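Local coordinates for protein endo-beta-1,4-mannanase (Alicyclobacillus acidocaldarius, PDB 4CD7) that hydrolyses beta-1,4-mannosidic bonds inside mannan chains, acting as a family 113 glycoside hydrolase with a TIM-barrel fold, at residues 102-107 with 149-154. Sequence-based numbering, arbitrary orientation.
Sequences TWRGEI and GCEMTT. With BMA (beta-D-mannopyranose), chain C; IFM (5-hydroxymethyl-3,4-dihydroxypiperidine), chain E.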
ATOM      1  N   THR A 102      -4.829   7.171 -15.839  1.00 15.18           N
ATOM      2  CA  THR A 102      -4.945   8.320 -14.915  1.00 14.68           C
ATOM      3  C   THR A 102      -4.809   7.833 -13.465  1.00 13.43           C
ATOM      4  O   THR A 102      -5.455   6.850 -13.051  1.00 14.07           O
ATOM      5  CB  THR A 102      -6.291   9.065 -15.063  1.00 15.37           C
ATOM      6  OG1 THR A 102      -6.438   9.567 -16.390  1.00 21.93           O
ATOM      7  CG2 THR A 102      -6.388  10.243 -14.073  1.00 17.50           C
ATOM      8  N   TRP A 103      -4.002   8.544 -12.692  1.00 11.87           N
ATOM      9  CA  TRP A 103      -3.795   8.247 -11.291  1.00 11.69           C
ATOM     10  C   TRP A 103      -5.095   8.412 -10.503  1.00 11.15           C
ATOM     11  O   TRP A 103      -5.858   9.357 -10.731  1.00 11.40           O
ATOM     12  CB  TRP A 103      -2.729   9.198 -10.747  1.00 11.15           C
ATOM     13  CG  TRP A 103      -2.472   9.134  -9.277  1.00 11.39           C
ATOM     14  CD1 TRP A 103      -2.309   8.008  -8.500  1.00 12.78           C
ATOM     15  CD2 TRP A 103      -2.271  10.242  -8.412  1.00 10.69           C
ATOM     16  NE1 TRP A 103      -2.052   8.366  -7.204  1.00 12.23           N
ATOM     17  CE2 TRP A 103      -2.003   9.734  -7.133  1.00 11.24           C
ATOM     18  CE3 TRP A 103      -2.282  11.631  -8.603  1.00 12.72           C
ATOM     19  CZ2 TRP A 103      -1.778  10.555  -6.054  1.00 10.79           C
ATOM     20  CZ3 TRP A 103      -2.051  12.433  -7.536  1.00 14.42           C
ATOM     21  CH2 TRP A 103      -1.818  11.893  -6.268  1.00 13.74           C
ATOM     22  N   ARG A 104      -5.339   7.491  -9.579  1.00 10.78           N
ATOM     23  CA  ARG A 104      -6.548   7.497  -8.762  1.00 10.05           C
ATOM     24  C   ARG A 104      -6.671   8.704  -7.848  1.00 10.06           C
ATOM     25  O   ARG A 104      -7.762   9.039  -7.419  1.00 11.25           O
ATOM     26  CB  ARG A 104      -6.634   6.226  -7.917  1.00  9.53           C
ATOM     27  CG  ARG A 104      -5.626   6.121  -6.780  1.00 10.08           C
ATOM     28  CD  ARG A 104      -5.652   4.727  -6.183  1.00 11.07           C
ATOM     29  NE  ARG A 104      -4.898   3.745  -6.971  1.00 11.25           N
ATOM     30  CZ  ARG A 104      -3.679   3.328  -6.675  1.00 13.57           C
ATOM     31  NH1 ARG A 104      -3.056   3.814  -5.607  1.00 18.99           N
ATOM     32  NH2 ARG A 104      -3.070   2.427  -7.448  1.00 13.02           N
ATOM     33  N   GLY A 105      -5.552   9.378  -7.609  1.00 10.70           N
ATOM     34  CA  GLY A 105      -5.542  10.624  -6.846  1.00 10.11           C
ATOM     35  C   GLY A 105      -6.107  11.834  -7.565  1.00 11.01           C
ATOM     36  O   GLY A 105      -6.216  12.935  -6.955  1.00 11.34           O
ATOM     37  N   GLU A 106      -6.446  11.639  -8.838  1.00 10.26           N
ATOM     38  CA  GLU A 106      -7.045  12.661  -9.698  1.00 12.01           C
ATOM     39  C   GLU A 106      -8.454  12.317 -10.200  1.00 10.98           C
ATOM     40  O   GLU A 106      -8.955  12.972 -11.097  1.00 13.18           O
ATOM     41  CB  GLU A 106      -6.113  12.961 -10.883  1.00 13.61           C
ATOM     42  CG  GLU A 106      -4.774  13.539 -10.460  1.00 15.35           C
ATOM     43  CD  GLU A 106      -3.759  13.621 -11.569  1.00 21.38           C
ATOM     44  OE1 GLU A 106      -4.023  13.175 -12.707  1.00 31.14           O
ATOM     45  OE2 GLU A 106      -2.675  14.165 -11.294  1.00 36.50           O
ATOM     46  N   ILE A 107      -9.139  11.338  -9.605  1.00 10.74           N
ATOM     47  CA  ILE A 107     -10.553  11.130  -9.984  1.00 10.70           C
ATOM     48  C   ILE A 107     -11.402  12.369  -9.653  1.00 11.87           C
ATOM     49  O   ILE A 107     -11.116  13.108  -8.704  1.00 13.22           O
ATOM     50  CB  ILE A 107     -11.173   9.861  -9.380  1.00 14.82           C
ATOM     51  CG1 ILE A 107     -11.300   9.955  -7.886  1.00 19.68           C
ATOM     52  CG2 ILE A 107     -10.407   8.623  -9.835  1.00 14.91           C
ATOM     53  CD1 ILE A 107     -12.139   8.843  -7.306  1.00 22.60           C
ATOM     54  N   GLY A 149      -8.277   2.810   1.786  1.00 10.73           N
ATOM     55  CA  GLY A 149      -8.033   3.574   0.593  1.00  9.06           C
ATOM     56  C   GLY A 149      -6.584   3.910   0.435  1.00  8.67           C
ATOM     57  O   GLY A 149      -5.806   3.755   1.376  1.00  9.57           O
ATOM     58  N   CYS A 150      -6.231   4.363  -0.770  1.00  8.97           N
ATOM     59  CA  CYS A 150      -4.846   4.599  -1.146  1.00  9.63           C
ATOM     60  C   CYS A 150      -4.709   5.798  -2.090  1.00  8.64           C
ATOM     61  O   CYS A 150      -5.147   5.743  -3.237  1.00  8.59           O
ATOM     62  CB  CYS A 150      -4.286   3.337  -1.829  1.00 11.56           C
ATOM     63  SG  CYS A 150      -2.570   3.471  -2.350  1.00 14.26           S
ATOM     64  N   GLU A 151      -4.079   6.872  -1.586  1.00  7.67           N
ATOM     65  CA  GLU A 151      -3.683   8.024  -2.384  1.00  8.60           C
ATOM     66  C   GLU A 151      -4.851   8.760  -3.041  1.00  9.08           C
ATOM     67  O   GLU A 151      -4.696   9.311  -4.140  1.00  9.73           O
ATOM     68  CB  GLU A 151      -2.652   7.619  -3.444  1.00  9.43           C
ATOM     69  CG  GLU A 151      -1.335   7.072  -2.891  1.00 10.61           C
ATOM     70  CD  GLU A 151      -0.395   6.540  -3.974  1.00 11.67           C
ATOM     71  OE1 GLU A 151      -0.656   6.694  -5.202  1.00 11.52           O
ATOM     72  OE2 GLU A 151       0.609   5.910  -3.587  1.00 11.88           O
ATOM     73  N   MET A 152      -6.006   8.820  -2.368  1.00  8.08           N
ATOM     74  CA  MET A 152      -7.218   9.355  -2.991  1.00  8.89           C
ATOM     75  C   MET A 152      -7.308  10.858  -2.747  1.00  9.97           C
ATOM     76  O   MET A 152      -8.273  11.369  -2.157  1.00  8.49           O
ATOM     77  CB  MET A 152      -8.467   8.631  -2.494  1.00  8.89           C
ATOM     78  CG  MET A 152      -8.428   7.109  -2.653  1.00 11.58           C
ATOM     79  SD  MET A 152      -8.267   6.546  -4.358  1.00 12.16           S
ATOM     80  CE  MET A 152      -9.878   6.905  -5.028  1.00 12.35           C
ATOM     81  N   THR A 153      -6.294  11.589  -3.211  1.00  9.81           N
ATOM     82  CA  THR A 153      -6.210  13.007  -2.858  1.00 10.16           C
ATOM     83  C   THR A 153      -7.450  13.845  -3.223  1.00  9.52           C
ATOM     84  O   THR A 153      -7.928  14.598  -2.407  1.00 10.26           O
ATOM     85  CB  THR A 153      -4.930  13.615  -3.437  1.00  9.66           C
ATOM     86  OG1 THR A 153      -3.811  12.974  -2.820  1.00  9.95           O
ATOM     87  CG2 THR A 153      -4.868  15.158  -3.190  1.00  8.63           C
ATOM     88  N   THR A 154      -8.006  13.678  -4.423  1.00  9.80           N
ATOM     89  CA  THR A 154      -9.230  14.428  -4.797  1.00 11.07           C
ATOM     90  C   THR A 154     -10.500  13.995  -4.003  1.00  9.84           C
ATOM     91  O   THR A 154     -11.441  14.765  -3.867  1.00 12.18           O
ATOM     92  CB  THR A 154      -9.557  14.345  -6.304  1.00 11.12           C
ATOM     93  OG1 THR A 154      -9.506  12.988  -6.717  1.00 10.54           O
ATOM     94  CG2 THR A 154      -8.571  15.143  -7.179  1.00 12.23           C
TER
HETATM   95  C1  BMA C   2       1.847  10.129  -8.285  1.00 26.02           C
HETATM   96  C2  BMA C   2       1.745   9.173  -9.475  1.00 28.86           C
HETATM   97  C3  BMA C   2       1.088   7.875  -9.027  1.00 28.32           C
HETATM   98  C4  BMA C   2       1.737   7.327  -7.760  1.00 26.49           C
HETATM   99  C5  BMA C   2       1.883   8.384  -6.674  1.00 24.91           C
HETATM  100  C6  BMA C   2       2.678   7.853  -5.494  1.00 21.99           C
HETATM  101  O2  BMA C   2       3.031   8.892 -10.039  1.00 31.60           O
HETATM  102  O3  BMA C   2       1.112   6.860 -10.039  1.00 29.39           O
HETATM  103  O4  BMA C   2       0.880   6.303  -7.252  1.00 26.10           O
HETATM  104  O5  BMA C   2       2.550   9.522  -7.197  1.00 24.85           O
HETATM  105  O6  BMA C   2       2.988   8.923  -4.598  1.00 22.68           O
HETATM  106  O4  IFM E 500       2.842   1.615  -8.382  1.00 22.47           O
HETATM  107  C4  IFM E 500       2.350   2.783  -7.732  1.00 24.23           C
HETATM  108  C3  IFM E 500       0.988   2.507  -7.092  1.00 22.89           C
HETATM  109  O3  IFM E 500       0.027   2.429  -8.152  1.00 22.05           O
HETATM  110  C2  IFM E 500       0.541   3.574  -6.080  1.00 21.05           C
HETATM  111  N   IFM E 500       1.633   4.235  -5.378  1.00 15.89           N
HETATM  112  C1  IFM E 500       2.928   4.430  -5.984  1.00 19.42           C
HETATM  113  C5  IFM E 500       3.401   3.199  -6.727  1.00 20.61           C
HETATM  114  C6  IFM E 500       4.737   3.486  -7.399  1.00 20.80           C
HETATM  115  O6  IFM E 500       4.661   4.534  -8.360  1.00 23.28           O
HETATM  116  O   HOH W   1      -8.939  10.567  -5.363  1.00 11.08           O
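The indole of W103 meets E151 at its NE1 edge, where NE1 donates to OE1 over 3.0 Å, the acceptor 20° out of the ring plane. One indole face carries the mannopyranose BMA, whose C1 lies 4.0 Å above the ring centre; the opposite face carries the backbone N of G105, offset toward the rim, and E106 OE2 lies in the ring plane at its edge. With CG anti to the backbone N (chi1 174°), the ring lies between sugar and backbone. E151 OE1 meets W103 through its anti lone pair and also accepts from BMA O4 at 2.6 Å, while OE2 takes the ring N of the piperidine IFM at 2.7 Å. Replacing W103 by an alanine would probably strip BMA of the surface it lies on and cost E151 OE1 one of its two hydrogen bonds.

The R104 guanidinium reaches IFM O3 through NH2 and is steadied by V96 O and N97 OD1; its long salt bridge to E151 is charge alone, since OE1 lies well out of the guanidinium plane. Farther along, T154 N donates to G105 O, and T154 OG1 gives a 2.6 Å bond to I107 O, in the carbonyl plane on a lone pair.

The contact thus joins the loop between strand 89-98 and helix 120-140 to the C-terminal end of barrel strand 145-150, building part of the sugar-binding cleft; E151 OE2 is also hydrogen-bonded to S201 OG at the end of strand 197-201, E231 of strand 227-232, which itself binds IFM, brings a second carboxylate close, and W120 and W123 of helix 120-140 pack against I107.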